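PDB 5IZT: outer surface protein from Borrelia burgdorferi, which is of unknown function but probably acts at the spirochaete surface, being related to complement-regulator-acquiring (CRASP-1) proteins, the best-known of which binds factor H. Local coordinates for residues I310-Q313 with D314-A318; N321-D324 with F325-L329; K333-L336 with N337-L340. All blocks are in the same frame, centred on the assembly; numbering follows the deposited sequence. Where two conformers were deposited one is given.

Contact 1: residues I310-Q313 with D314-A318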
loop_
_atom_site.group_PDB
_atom_site.type_symbol
_atom_site.label_atom_id
_atom_site.label_comp_id
_atom_site.label_asym_id
_atom_site.label_seq_id
_atom_site.Cartn_x
_atom_site.Cartn_y
_atom_site.Cartn_z
ATOM N N ILE A 310 -3.045 25.104 0.950
ATOM C CA ILE A 310 -2.002 26.119 1.120
ATOM C C ILE A 310 -1.847 26.947 -0.152
ATOM O O ILE A 310 -1.839 28.188 -0.117
ATOM C CB ILE A 310 -0.679 25.446 1.524
ATOM C CG1 ILE A 310 -0.778 24.904 2.945
ATOM C CG2 ILE A 310 0.487 26.426 1.454
ATOM C CD1 ILE A 310 0.346 23.933 3.269
ATOM N N PHE A 311 -1.728 26.275 -1.297
ATOM C CA PHE A 311 -1.590 27.006 -2.556
ATOM C C PHE A 311 -2.824 27.844 -2.821
ATOM O O PHE A 311 -2.732 28.944 -3.376
ATOM C CB PHE A 311 -1.367 26.022 -3.708
ATOM C CG PHE A 311 -0.087 25.242 -3.595
ATOM C CD1 PHE A 311 1.030 25.804 -2.995
ATOM C CD2 PHE A 311 0.003 23.954 -4.102
ATOM C CE1 PHE A 311 2.209 25.094 -2.895
ATOM C CE2 PHE A 311 1.181 23.232 -4.004
ATOM C CZ PHE A 311 2.286 23.806 -3.399
ATOM N N ASN A 312 -3.995 27.331 -2.441
ATOM C CA ASN A 312 -5.237 28.073 -2.623
ATOM C C ASN A 312 -5.200 29.393 -1.862
ATOM O O ASN A 312 -5.582 30.443 -2.396
ATOM C CB ASN A 312 -6.407 27.195 -2.158
ATOM C CG ASN A 312 -7.750 27.800 -2.450
ATOM O OD1 ASN A 312 -8.544 28.051 -1.542
ATOM N ND2 ASN A 312 -8.022 28.037 -3.726
ATOM N N GLN A 313 -4.724 29.370 -0.614
ATOM C CA GLN A 313 -4.627 30.625 0.139
ATOM C C GLN A 313 -3.531 31.542 -0.400
ATOM O O GLN A 313 -3.701 32.772 -0.408
ATOM C CB GLN A 313 -4.408 30.311 1.611
ATOM C CG GLN A 313 -5.640 29.698 2.233
ATOM C CD GLN A 313 -6.832 30.630 2.243
ATOM O OE1 GLN A 313 -6.684 31.850 2.367
ATOM N NE2 GLN A 313 -8.029 30.059 2.127
ATOM N N ASP A 314 -2.420 30.975 -0.881
ATOM C CA ASP A 314 -1.426 31.776 -1.592
ATOM C C ASP A 314 -2.053 32.475 -2.792
ATOM O O ASP A 314 -1.797 33.661 -3.052
ATOM C CB ASP A 314 -0.281 30.878 -2.060
ATOM C CG ASP A 314 0.595 30.426 -0.932
ATOM O OD1 ASP A 314 0.405 30.936 0.193
ATOM O OD2 ASP A 314 1.457 29.549 -1.175
ATOM N N TYR A 315 -2.868 31.744 -3.550
ATOM C CA TYR A 315 -3.539 32.340 -4.698
ATOM C C TYR A 315 -4.528 33.410 -4.267
ATOM O O TYR A 315 -4.570 34.507 -4.850
ATOM C CB TYR A 315 -4.234 31.243 -5.497
ATOM C CG TYR A 315 -5.147 31.770 -6.568
ATOM C CD1 TYR A 315 -4.637 32.404 -7.703
ATOM C CD2 TYR A 315 -6.519 31.582 -6.477
ATOM C CE1 TYR A 315 -5.483 32.873 -8.698
ATOM C CE2 TYR A 315 -7.371 32.036 -7.471
ATOM C CZ TYR A 315 -6.851 32.681 -8.576
ATOM O OH TYR A 315 -7.715 33.129 -9.558
ATOM N N LEU A 316 -5.307 33.129 -3.225
ATOM C CA LEU A 316 -6.262 34.125 -2.747
ATOM C C LEU A 316 -5.556 35.351 -2.179
ATOM O O LEU A 316 -6.105 36.458 -2.227
ATOM C CB LEU A 316 -7.177 33.494 -1.694
ATOM C CG LEU A 316 -8.169 32.449 -2.214
ATOM C CD1 LEU A 316 -9.036 31.914 -1.082
ATOM C CD2 LEU A 316 -9.035 33.041 -3.312
ATOM N N ASN A 317 -4.334 35.195 -1.669
ATOM C CA ASN A 317 -3.587 36.333 -1.150
ATOM C C ASN A 317 -2.748 37.025 -2.211
ATOM O O ASN A 317 -1.929 37.886 -1.870
ATOM C CB ASN A 317 -2.673 35.893 -0.002
ATOM C CG ASN A 317 -3.437 35.563 1.255
ATOM O OD1 ASN A 317 -4.427 36.218 1.581
ATOM N ND2 ASN A 317 -2.979 34.552 1.978
ATOM N N ALA A 318 -2.940 36.681 -3.484
ATOM C CA ALA A 318 -2.231 37.266 -4.618
ATOM C C ALA A 318 -0.740 36.941 -4.607
ATOM O O ALA A 318 0.032 37.581 -5.340
ATOM C CB ALA A 318 -2.438 38.786 -4.705
#
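Leu316 CD1 and the side-chain amide of Gln313 meet on the surface of the helix, the methyl lying off one face of the amide, toward NE2. The Leu316 chi1 of -69° sets CG beside its own backbone N and sends CD1 back along the helix, where it lies 3.8 Å from Gln313 NE2. Gln313 answers with a chain bent at chi2 (-64°), which folds its amide over that methyl instead of letting it run straight outward. The side chain of Asn312 approaches the same methyl at a slant.

Asp314 makes looser approaches. Its side chain runs alongside that of Ile310, pointing the same way, with OD2 4.2 Å from Ile310 CG2. The same oxygen stands at the edge of the Phe311 ring, near the ring plane and 4.2 Å from CD1, while the carboxylate plane is turned 49° from the ring. Its OD1 has a long, weak ion pair with Lys319 NZ. Phe311 also makes a cation-pi contact with Lys328, and Tyr315 turns its ring away from 310-313 to meet that of Phe325, both on the following helix.

Beneath the side chains, the backbone bonds from Asp314 N to Ile310 O (2.9 Å) and from Leu316 N to Asn312 O (2.8 Å) are regular. At Asn317 the chain leaves helical geometry, although its N still donates to Gln313 O at 2.8 Å. Asn317 ND2 lies near that same carbonyl oxygen, but at an angle too poor for a hydrogen bond. Ala318 then takes a positive phi and its N bonds to Tyr315 O at 3.0 Å, while Lys319 N reaches back to Asp314 O: the two bonds and the C-prime residue of a Schellman motif closing helix 280-316.

Contact 2: residues N321-D324 with F325-L329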
loop_
_atom_site.group_PDB
_atom_site.type_symbol
_atom_site.label_atom_id
_atom_site.label_comp_id
_atom_site.label_asym_id
_atom_site.label_seq_id
_atom_site.Cartn_x
_atom_site.Cartn_y
_atom_site.Cartn_z
ATOM N N ASN A 321 -0.313 33.626 -9.086
ATOM C CA ASN A 321 -1.414 33.945 -9.985
ATOM C C ASN A 321 -2.070 32.654 -10.485
ATOM O O ASN A 321 -1.695 31.543 -10.095
ATOM C CB ASN A 321 -0.942 34.866 -11.123
ATOM C CG ASN A 321 0.059 34.205 -12.053
ATOM O OD1 ASN A 321 0.213 32.982 -12.066
ATOM N ND2 ASN A 321 0.749 35.019 -12.841
ATOM N N SER A 322 -3.072 32.812 -11.356
ATOM C CA SER A 322 -3.816 31.658 -11.862
ATOM C C SER A 322 -2.899 30.665 -12.560
ATOM O O SER A 322 -3.043 29.443 -12.390
ATOM C CB SER A 322 -4.909 32.120 -12.831
ATOM O OG SER A 322 -5.862 32.931 -12.185
ATOM N N PHE A 323 -1.963 31.170 -13.370
ATOM C CA PHE A 323 -1.032 30.278 -14.049
ATOM C C PHE A 323 -0.231 29.475 -13.040
ATOM O O PHE A 323 -0.049 28.261 -13.200
ATOM C CB PHE A 323 -0.081 31.073 -14.964
ATOM C CG PHE A 323 0.971 30.214 -15.612
ATOM C CD1 PHE A 323 2.196 29.986 -14.979
ATOM C CD2 PHE A 323 0.723 29.590 -16.823
ATOM C CE1 PHE A 323 3.159 29.164 -15.558
ATOM C CE2 PHE A 323 1.683 28.758 -17.412
ATOM C CZ PHE A 323 2.903 28.551 -16.781
ATOM N N ASP A 324 0.268 30.149 -11.999
ATOM C CA ASP A 324 1.113 29.489 -11.004
ATOM C C ASP A 324 0.333 28.418 -10.262
ATOM O O ASP A 324 0.839 27.315 -10.024
ATOM C CB ASP A 324 1.609 30.519 -9.992
ATOM C CG ASP A 324 2.416 31.628 -10.621
ATOM O OD1 ASP A 324 2.982 31.424 -11.714
ATOM O OD2 ASP A 324 2.442 32.728 -10.030
ATOM N N PHE A 325 -0.907 28.737 -9.886
ATOM C CA PHE A 325 -1.763 27.781 -9.194
ATOM C C PHE A 325 -2.094 26.597 -10.097
ATOM O O PHE A 325 -2.000 25.441 -9.674
ATOM C CB PHE A 325 -3.033 28.500 -8.715
ATOM C CG PHE A 325 -3.826 27.735 -7.674
ATOM C CD1 PHE A 325 -3.309 26.591 -7.074
ATOM C CD2 PHE A 325 -5.089 28.163 -7.306
ATOM C CE1 PHE A 325 -4.048 25.886 -6.122
ATOM C CE2 PHE A 325 -5.838 27.470 -6.355
ATOM C CZ PHE A 325 -5.318 26.322 -5.758
ATOM N N THR A 326 -2.441 26.863 -11.363
ATOM C CA THR A 326 -2.655 25.780 -12.317
ATOM C C THR A 326 -1.443 24.853 -12.405
ATOM O O THR A 326 -1.584 23.626 -12.350
ATOM C CB THR A 326 -2.973 26.369 -13.691
ATOM O OG1 THR A 326 -4.158 27.147 -13.586
ATOM C CG2 THR A 326 -3.181 25.272 -14.711
ATOM N N MET A 327 -0.240 25.426 -12.548
ATOM C CA MET A 327 0.964 24.597 -12.628
ATOM C C MET A 327 1.140 23.736 -11.381
ATOM O O MET A 327 1.513 22.561 -11.469
ATOM C CB MET A 327 2.195 25.485 -12.836
ATOM C CG MET A 327 3.540 24.760 -12.672
ATOM S SD MET A 327 4.963 25.802 -13.095
ATOM C CE MET A 327 4.721 25.952 -14.865
ATOM N N LYS A 328 0.881 24.293 -10.203
ATOM C CA LYS A 328 1.033 23.488 -8.993
ATOM C C LYS A 328 -0.020 22.385 -8.925
ATOM O O LYS A 328 0.276 21.271 -8.482
ATOM C CB LYS A 328 0.984 24.387 -7.755
ATOM C CG LYS A 328 2.200 25.326 -7.655
ATOM C CD LYS A 328 2.137 26.231 -6.432
ATOM C CE LYS A 328 3.180 27.351 -6.517
ATOM N NZ LYS A 328 4.570 26.838 -6.699
ATOM N N LEU A 329 -1.256 22.676 -9.347
ATOM C CA LEU A 329 -2.302 21.649 -9.344
ATOM C C LEU A 329 -2.002 20.538 -10.349
ATOM O O LEU A 329 -2.246 19.354 -10.072
ATOM C CB LEU A 329 -3.660 22.282 -9.661
ATOM C CG LEU A 329 -4.269 23.159 -8.562
ATOM C CD1 LEU A 329 -5.480 23.927 -9.121
ATOM C CD2 LEU A 329 -4.686 22.292 -7.386
#
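Thr326 grips Ser322 O twice. Its backbone N and its OG1 both donate to that oxygen, each at 2.8 Å, and they arrive from opposite faces of the carbonyl plane. The hydroxyl stands 37° out of the carbonyl plane, off the lone-pair directions. Its reach follows from chi1: OG1 lies beside the backbone N of Thr326, facing the preceding turn, while CG2 takes the place anti to that N. Across the helix surface, Met327 CE touches Phe323 CE1 at 3.6 Å, approaching the ring obliquely. The bend at chi3 of Met327 (-69°) swings this methyl to the ring after an otherwise extended chain. One residue on, Lys328 lays CG against Asp324 O at 3.4 Å.

The second shell fixes the start of the helix. Asn321 O accepts from Phe325 N at 2.9 Å, and Asn321 N donates to Asp324 OD2 at 3.0 Å in an almost straight bond (173°), although it meets the carboxylate from above its plane. The charge of Asp324, in the first turn, would probably be favoured by the helix dipole. Further out, Ser322 OG, in the conformer given, is probably hydrogen-bonded to Tyr315 OH on the preceding helix, and Thr326 packs on Leu180 and Leu183 of helix 179-197. Phe325 is buried, with Leu329 CD1 3.8 Å above one face of its ring, offset toward the rim.

With Asn321 at the N-cap and Asp324 three residues later, the bond from Asn321 N to Asp324 OD2 is the backbone-to-side-chain half of a capping box, opening helix 322-359.

Contact 3: residues K333-L336 with N337-L340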
loop_
_atom_site.group_PDB
_atom_site.type_symbol
_atom_site.label_atom_id
_atom_site.label_comp_id
_atom_site.label_asym_id
_atom_site.label_seq_id
_atom_site.Cartn_x
_atom_site.Cartn_y
_atom_site.Cartn_z
ATOM N N LYS A 333 -1.483 16.668 -9.314
ATOM C CA LYS A 333 -2.220 15.602 -9.995
ATOM C C LYS A 333 -1.273 14.577 -10.614
ATOM O O LYS A 333 -1.556 13.370 -10.598
ATOM C CB LYS A 333 -3.151 16.209 -11.047
ATOM C CG LYS A 333 -3.906 15.186 -11.891
ATOM C CD LYS A 333 -4.954 15.890 -12.732
ATOM C CE LYS A 333 -5.574 14.966 -13.774
ATOM N NZ LYS A 333 -6.373 15.756 -14.758
ATOM N N SER A 334 -0.146 15.028 -11.174
ATOM C CA SER A 334 0.842 14.074 -11.673
ATOM C C SER A 334 1.359 13.181 -10.550
ATOM O O SER A 334 1.552 11.967 -10.742
ATOM C CB SER A 334 1.994 14.821 -12.341
ATOM O OG SER A 334 3.030 13.929 -12.694
ATOM N N LYS A 335 1.597 13.768 -9.370
ATOM C CA LYS A 335 2.071 12.992 -8.223
ATOM C C LYS A 335 0.992 12.043 -7.717
ATOM O O LYS A 335 1.296 10.917 -7.303
ATOM C CB LYS A 335 2.524 13.928 -7.100
ATOM C CG LYS A 335 3.712 14.824 -7.441
ATOM C CD LYS A 335 4.926 14.036 -7.893
ATOM C CE LYS A 335 6.051 14.975 -8.313
ATOM N NZ LYS A 335 6.981 14.349 -9.295
ATOM N N LEU A 336 -0.275 12.470 -7.742
ATOM C CA LEU A 336 -1.361 11.556 -7.397
ATOM C C LEU A 336 -1.403 10.372 -8.360
ATOM O O LEU A 336 -1.524 9.218 -7.928
ATOM C CB LEU A 336 -2.703 12.291 -7.385
ATOM C CG LEU A 336 -3.917 11.379 -7.143
ATOM C CD1 LEU A 336 -3.825 10.651 -5.796
ATOM C CD2 LEU A 336 -5.233 12.122 -7.242
ATOM N N ASN A 337 -1.278 10.632 -9.667
ATOM C CA ASN A 337 -1.290 9.547 -10.649
ATOM C C ASN A 337 -0.156 8.564 -10.415
ATOM O O ASN A 337 -0.319 7.351 -10.619
ATOM C CB ASN A 337 -1.189 10.108 -12.062
ATOM C CG ASN A 337 -2.481 10.712 -12.533
ATOM O OD1 ASN A 337 -3.546 10.408 -12.003
ATOM N ND2 ASN A 337 -2.399 11.567 -13.532
ATOM N N GLN A 338 1.005 9.071 -10.007
ATOM C CA GLN A 338 2.158 8.216 -9.775
ATOM C C GLN A 338 1.947 7.304 -8.571
ATOM O O GLN A 338 2.266 6.115 -8.642
ATOM C CB GLN A 338 3.410 9.066 -9.587
ATOM C CG GLN A 338 4.599 8.247 -9.113
ATOM C CD GLN A 338 5.925 8.918 -9.359
ATOM O OE1 GLN A 338 5.985 10.042 -9.860
ATOM N NE2 GLN A 338 7.002 8.231 -9.004
ATOM N N ILE A 339 1.427 7.830 -7.453
ATOM C CA ILE A 339 1.230 6.958 -6.294
ATOM C C ILE A 339 0.119 5.955 -6.572
ATOM O O ILE A 339 0.187 4.799 -6.138
ATOM C CB ILE A 339 0.965 7.767 -5.001
ATOM C CG1 ILE A 339 -0.370 8.506 -5.040
ATOM C CG2 ILE A 339 2.075 8.770 -4.755
ATOM C CD1 ILE A 339 -0.739 9.192 -3.693
ATOM N N LEU A 340 -0.914 6.366 -7.314
ATOM C CA LEU A 340 -1.960 5.417 -7.686
ATOM C C LEU A 340 -1.404 4.312 -8.567
ATOM O O LEU A 340 -1.748 3.131 -8.403
ATOM C CB LEU A 340 -3.095 6.140 -8.409
ATOM C CG LEU A 340 -4.001 6.937 -7.489
ATOM C CD1 LEU A 340 -4.891 7.863 -8.339
ATOM C CD2 LEU A 340 -4.837 5.946 -6.680
#
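Leu336 touches both Ile339 and Leu340 along the inner face of helix 322-359, in an alpha-helical bundle and within a predicted coiled coil; their i, i+3, i+4 spacing puts all three on one side of the helix. From Leu336 CB the chain runs to CG, held anti to its own backbone N (chi1 175°). There CG meets Leu340 CD1 at 3.8 Å. At the tip, CD1 touches both neighbours: Leu340 CD1 at 3.9 Å and Ile339 CD1 at 4.0 Å. Leu336 crosses each of these side chains at a slant. Outside the helix, Leu336 also packs on Ala190 and Ile191 of helix 179-197 and on Leu301 of helix 280-316, which explains its burial.

The polar flank is different. Asn337 leans back over Lys333 O, its CG 3.4 Å from that oxygen, while Lys333 NZ forms a salt bridge with Glu186. Behind the apolar tips, Leu336 O accepts from Leu340 N at 3.0 Å, and Ile339, whose chi1 of 67° sets CG1 between its backbone N and carbonyl carbon, presses CG1 to 3.2 Å from Leu336 O.

In the fold
Contacts 1 and 2 are surface contacts on either side of one turn: contact 1 ends helix 280-316 and contact 2 begins helix 322-359, with centres about 10 Å apart. They touch directly, Phe311 CB packing on Phe325 CE1 at 3.6 Å. Contact 3 lies further along helix 322-359, its centre about 17 Å from that of contact 2 and about 14 Å from the centre of the chain; it is partly buried, with Leu336 and Ile339 packed against neighbouring helices. The chemistry follows: the two end contacts spend polar atoms on stopping and starting helices, while contact 3, with uninterrupted helix on both sides, turns branched aliphatic side chains toward three neighbouring helices and leaves polar ones at its margin.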